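Local coordinates for glycoside Hydrolase (Bacteroides uniformis, PDB 5T99), which probably removes galactose units from agarose-derived oligosaccharides as a family 2 glycoside hydrolase, and binds the inhibitor D-galacto-isofagomine in its pocket, at residues D298-N303 and R546-F551; P446-F451 and P489-E494. All blocks are in the same frame, centred on the assembly; numbering follows the deposited sequence.

Contact 1. Residues D298-N303 and R546-F551; sequences DGFFLN and RFMGEF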
# COMPACT_ATOMS: atom_id res chain seq x y z
N ASP A 298 2.62 -8.15 -26.81
CA ASP A 298 2.46 -9.54 -26.35
C ASP A 298 2.83 -9.81 -24.90
O ASP A 298 2.63 -10.93 -24.43
CB ASP A 298 3.23 -10.49 -27.26
CG ASP A 298 2.65 -10.54 -28.66
OD1 ASP A 298 1.42 -10.33 -28.84
OD2 ASP A 298 3.43 -10.80 -29.60
N GLY A 299 3.33 -8.81 -24.19
CA GLY A 299 3.61 -8.96 -22.76
C GLY A 299 4.60 -7.99 -22.19
O GLY A 299 5.11 -7.11 -22.89
N PHE A 300 4.86 -8.16 -20.89
CA PHE A 300 5.78 -7.32 -20.13
C PHE A 300 7.01 -8.15 -19.76
O PHE A 300 6.91 -9.37 -19.55
CB PHE A 300 5.09 -6.77 -18.86
CG PHE A 300 5.71 -5.51 -18.33
CD1 PHE A 300 5.20 -4.26 -18.69
CD2 PHE A 300 6.80 -5.55 -17.47
CE1 PHE A 300 5.78 -3.09 -18.22
CE2 PHE A 300 7.38 -4.39 -16.99
CZ PHE A 300 6.88 -3.15 -17.37
N PHE A 301 8.16 -7.48 -19.69
CA PHE A 301 9.43 -8.16 -19.48
C PHE A 301 10.24 -7.48 -18.38
O PHE A 301 10.37 -6.26 -18.38
CB PHE A 301 10.23 -8.21 -20.79
CG PHE A 301 9.57 -9.01 -21.87
CD1 PHE A 301 9.92 -10.34 -22.08
CD2 PHE A 301 8.58 -8.44 -22.67
CE1 PHE A 301 9.29 -11.10 -23.07
CE2 PHE A 301 7.93 -9.19 -23.66
CZ PHE A 301 8.29 -10.52 -23.86
N LEU A 302 10.76 -8.29 -17.47
CA LEU A 302 11.65 -7.85 -16.39
C LEU A 302 12.98 -8.59 -16.53
O LEU A 302 13.01 -9.83 -16.50
CB LEU A 302 11.01 -8.14 -15.02
CG LEU A 302 11.86 -7.82 -13.79
CD1 LEU A 302 12.18 -6.33 -13.73
CD2 LEU A 302 11.16 -8.26 -12.52
N ASN A 303 14.07 -7.85 -16.68
CA ASN A 303 15.41 -8.44 -16.82
C ASN A 303 15.48 -9.51 -17.94
O ASN A 303 16.10 -10.57 -17.79
CB ASN A 303 15.89 -8.96 -15.45
CG ASN A 303 16.09 -7.84 -14.44
OD1 ASN A 303 16.51 -6.74 -14.82
ND2 ASN A 303 15.80 -8.11 -13.16
N ARG A 546 -1.68 -13.12 -24.02
CA ARG A 546 -1.16 -11.77 -24.25
C ARG A 546 -1.43 -10.83 -23.07
O ARG A 546 -0.66 -9.91 -22.85
CB ARG A 546 -1.70 -11.17 -25.56
CG ARG A 546 -1.22 -11.88 -26.83
CD ARG A 546 -1.66 -11.20 -28.13
NE ARG A 546 -1.38 -9.76 -28.10
CZ ARG A 546 -2.18 -8.77 -28.53
NH1 ARG A 546 -3.36 -9.00 -29.10
NH2 ARG A 546 -1.77 -7.51 -28.40
N PHE A 547 -2.53 -11.06 -22.35
CA PHE A 547 -2.83 -10.26 -21.17
C PHE A 547 -1.72 -10.47 -20.13
O PHE A 547 -1.36 -11.60 -19.81
CB PHE A 547 -4.23 -10.54 -20.60
CG PHE A 547 -5.31 -9.68 -21.20
CD1 PHE A 547 -6.01 -8.77 -20.43
CD2 PHE A 547 -5.61 -9.77 -22.57
CE1 PHE A 547 -6.97 -7.96 -20.99
CE2 PHE A 547 -6.58 -8.95 -23.14
CZ PHE A 547 -7.26 -8.05 -22.35
N MET A 548 -1.18 -9.35 -19.63
CA MET A 548 0.03 -9.37 -18.80
C MET A 548 -0.25 -9.85 -17.39
O MET A 548 0.68 -10.25 -16.68
CB MET A 548 0.64 -7.97 -18.72
CG MET A 548 1.09 -7.41 -20.06
SD MET A 548 1.55 -5.68 -19.94
CE MET A 548 1.79 -5.28 -21.66
N GLY A 549 -1.53 -9.79 -16.99
CA GLY A 549 -1.98 -10.29 -15.69
C GLY A 549 -3.21 -9.55 -15.19
O GLY A 549 -3.93 -8.91 -15.96
N GLU A 550 -3.42 -9.61 -13.87
CA GLU A 550 -4.56 -9.00 -13.22
C GLU A 550 -4.18 -8.27 -11.94
O GLU A 550 -3.15 -8.55 -11.34
CB GLU A 550 -5.61 -10.06 -12.90
CG GLU A 550 -5.17 -11.15 -11.92
CD GLU A 550 -6.33 -12.06 -11.53
OE1 GLU A 550 -7.40 -11.52 -11.15
OE2 GLU A 550 -6.17 -13.30 -11.61
N PHE A 551 -5.04 -7.35 -11.54
CA PHE A 551 -4.89 -6.65 -10.28
C PHE A 551 -6.24 -6.69 -9.57
O PHE A 551 -7.18 -6.01 -9.99
CB PHE A 551 -4.40 -5.22 -10.54
CG PHE A 551 -2.94 -5.15 -10.97
CD1 PHE A 551 -1.94 -4.94 -10.03
CD2 PHE A 551 -2.58 -5.29 -12.31
CE1 PHE A 551 -0.60 -4.86 -10.42
CE2 PHE A 551 -1.25 -5.23 -12.70
CZ PHE A 551 -0.26 -5.02 -11.76
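Met-548, Asp-298 and Arg-546 carry most of this contact, which fixes a beta-hairpin to the floor of a TIM barrel. The hairpin is made of strands 293-296 and 299-302, and Asp-298 lies in its turn. Arg-546 and Met-548 lie around the start of barrel strand 549-552, at the end where the parallel strands begin. A salt bridge joins the turn to this part of the chain, with Asp-298 OD1 3.0 Å from Arg-546 NE. The carboxylate and guanidinium planes stand 82° apart, so this is not a flat, two-pronged pairing. Asp-298 OD1 also lies 3.3 Å from Arg-546 CD. The arginine chain is bent at its third torsion (49°), which turns the guanidinium out of line with the aliphatic part. Its NH2 bonds to Lys-297 O, so the same group holds both the turn backbone and the aspartate.

Met-548 works on the hydrophobic side. Its chain is extended beyond CG and reaches across to the first residues of strand 299-302. Met-548 CE comes to 3.9 Å from Gly-299 C. That glycine has backbone angles at which a side chain would run into the carbonyl oxygen of Asp-298. The tail of Met-548 is also in contact with Pro-489. The sulfur makes a Met-aromatic contact at the edge of the Phe-300 ring. Met-548 SD is 5.4 Å from the Phe-300 ring centroid and 76° off the ring normal. Cut back to an alanine here, the side chain would lose CG, SD and CE, which would probably leave the Phe-300 ring edge without its sulfur and open a gap against Gly-299 and Pro-489. The nearest atoms of the Met-aromatic pair are Met-548 SD and Phe-300 CB, at 3.9 Å, with Phe-300 CD1 at 4.1 Å from the same sulfur.

Contact 2. Residues P446-F451 and P489-E494; sequences PSTCGF and PLYGSE. With GIF (D-galacto-isofagomine), chain C.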
# COMPACT_ATOMS: atom_id res chain seq x y z
N PRO A 446 6.44 2.93 -18.90
CA PRO A 446 5.24 3.22 -19.69
C PRO A 446 4.11 3.86 -18.91
O PRO A 446 4.00 3.66 -17.70
CB PRO A 446 4.80 1.84 -20.19
CG PRO A 446 5.37 0.90 -19.20
CD PRO A 446 6.70 1.48 -18.85
N SER A 447 3.28 4.64 -19.61
CA SER A 447 2.03 5.14 -19.07
C SER A 447 0.95 4.07 -19.22
O SER A 447 1.00 3.22 -20.11
CB SER A 447 1.59 6.39 -19.81
OG SER A 447 1.37 6.13 -21.19
N THR A 448 -0.05 4.14 -18.36
CA THR A 448 -1.20 3.24 -18.44
C THR A 448 -2.42 3.95 -17.85
O THR A 448 -2.34 5.10 -17.40
CB THR A 448 -0.89 1.92 -17.69
OG1 THR A 448 -1.91 0.94 -17.94
CG2 THR A 448 -0.76 2.16 -16.20
N CYS A 449 -3.55 3.24 -17.88
CA CYS A 449 -4.82 3.76 -17.38
C CYS A 449 -5.76 2.59 -17.18
O CYS A 449 -5.64 1.56 -17.86
CB CYS A 449 -5.41 4.78 -18.38
SG CYS A 449 -6.74 5.82 -17.75
N GLY A 450 -6.69 2.72 -16.23
CA GLY A 450 -7.65 1.65 -15.90
C GLY A 450 -9.02 1.96 -16.48
O GLY A 450 -9.68 2.89 -16.03
N PHE A 451 -9.43 1.19 -17.49
CA PHE A 451 -10.68 1.46 -18.23
C PHE A 451 -11.81 0.52 -17.84
O PHE A 451 -11.71 -0.69 -18.04
CB PHE A 451 -10.45 1.34 -19.73
CG PHE A 451 -9.40 2.28 -20.26
CD1 PHE A 451 -9.55 3.66 -20.15
CD2 PHE A 451 -8.25 1.78 -20.89
CE1 PHE A 451 -8.58 4.52 -20.66
CE2 PHE A 451 -7.28 2.64 -21.38
CZ PHE A 451 -7.45 4.01 -21.27
N PRO A 489 -1.04 -3.24 -26.10
CA PRO A 489 -0.66 -4.08 -24.97
C PRO A 489 -1.73 -3.98 -23.88
O PRO A 489 -2.25 -2.87 -23.65
CB PRO A 489 0.67 -3.48 -24.49
CG PRO A 489 1.11 -2.54 -25.57
CD PRO A 489 -0.14 -2.07 -26.23
N LEU A 490 -2.05 -5.11 -23.23
CA LEU A 490 -3.22 -5.22 -22.36
C LEU A 490 -2.94 -5.96 -21.06
O LEU A 490 -2.08 -6.84 -21.00
CB LEU A 490 -4.37 -5.93 -23.11
CG LEU A 490 -5.00 -5.15 -24.26
CD1 LEU A 490 -5.63 -6.08 -25.28
CD2 LEU A 490 -6.02 -4.15 -23.76
N TYR A 491 -3.69 -5.59 -20.03
CA TYR A 491 -3.74 -6.34 -18.78
C TYR A 491 -5.05 -6.03 -18.08
O TYR A 491 -5.76 -5.10 -18.46
CB TYR A 491 -2.53 -6.00 -17.88
CG TYR A 491 -2.55 -4.60 -17.33
CD1 TYR A 491 -2.94 -4.34 -16.02
CD2 TYR A 491 -2.20 -3.54 -18.13
CE1 TYR A 491 -2.96 -3.04 -15.53
CE2 TYR A 491 -2.24 -2.24 -17.66
CZ TYR A 491 -2.63 -1.99 -16.37
OH TYR A 491 -2.67 -0.70 -15.91
N GLY A 492 -5.39 -6.81 -17.06
CA GLY A 492 -6.56 -6.55 -16.25
C GLY A 492 -6.19 -5.61 -15.13
O GLY A 492 -5.61 -6.04 -14.12
N SER A 493 -6.50 -4.33 -15.28
CA SER A 493 -6.15 -3.34 -14.26
C SER A 493 -6.97 -3.45 -12.98
O SER A 493 -6.54 -2.98 -11.93
CB SER A 493 -6.20 -1.92 -14.82
OG SER A 493 -7.29 -1.73 -15.68
N GLU A 494 -8.15 -4.05 -13.06
CA GLU A 494 -8.99 -4.28 -11.87
C GLU A 494 -9.86 -5.50 -12.13
O GLU A 494 -10.50 -5.60 -13.19
CB GLU A 494 -9.82 -3.03 -11.56
CG GLU A 494 -9.89 -2.66 -10.09
CD GLU A 494 -10.81 -1.47 -9.86
OE1 GLU A 494 -10.38 -0.34 -10.13
OE2 GLU A 494 -11.97 -1.67 -9.42
C GIF C . -13.09 1.30 -8.69
N GIF C . -13.74 0.19 -9.36
O GIF C . -16.19 -2.68 -7.08
C1 GIF C . -12.82 0.94 -7.24
O1 GIF C . -15.05 1.40 -6.47
C2 GIF C . -14.06 0.37 -6.56
O2 GIF C . -12.38 2.11 -6.54
C3 GIF C . -14.62 -0.83 -7.31
C4 GIF C . -14.90 -0.46 -8.76
C5 GIF C . -15.89 -1.35 -6.64
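Thr-448 and Tyr-491 meet through their hydroxyls inside the TIM barrel. Thr-448 OG1 and Tyr-491 OH are 2.7 Å apart, at hydrogen-bonding distance. The threonine oxygen sits at the ring edge and in the ring plane, with Thr-448 OG1 3.2 Å from Tyr-491 CE2. The two side chains cross at about a right angle. Thr-448 OG1 is anti to the backbone N (chi1 -170°), which brings it to the tyrosine. The methyl Thr-448 CG2 rests beside the phenol oxygen, with Tyr-491 OH at 3.5 Å.

Further along the strands, Ser-493 OG packs 3.4 Å from the bare Gly-450 CA. Next comes Glu-494, which reaches the ligand. Glu-494 OE2 accepts a hydrogen bond from the ring nitrogen N of D-galacto-isofagomine at 2.6 Å. Its place at the end of the seventh barrel strand is consistent with the nucleophile of family 2 enzymes.

Tyr-473, another residue of the ligand pocket, bonds through OH to Glu-494 OE2. Outer support comes from Arg-346, in a salt bridge with Glu-494 OE1, from Asn-472 OD1, bonded to Ser-493 OG, and from Ile-468 O, the other partner of Thr-448 OG1. Strand 468-472 lies between strands 447-451 and 490-495 in the barrel wall. Strand 409-416 flanks 447-451 on its other side, and 549-552 does the same for 490-495. Helices 427-441 and 478-484 lead into strands 447-451 and 490-495, in the repeating beta-alpha order of the barrel.

From the N terminus, 298-303 comes first, in the hairpin that leads into barrel strand 305-313. The chain then runs through the middle barrel strands to 446-451. Contact 2 closes a short loop of 37 residues from there to 489-494. The chain passes helix 534-543 and reaches 546-551, where contact 1 closes a much longer loop of 242 residues. The smaller loop lies wholly within the larger, and the two do not cross. Strands 490-495 and 549-552 are parallel neighbours, joined by probable backbone hydrogen bonds such as Gly-492 N to Gly-549 O, 2.8 Å. Contact 1 ties hairpin to barrel floor; contact 2 spans the barrel interior toward the ligand pocket.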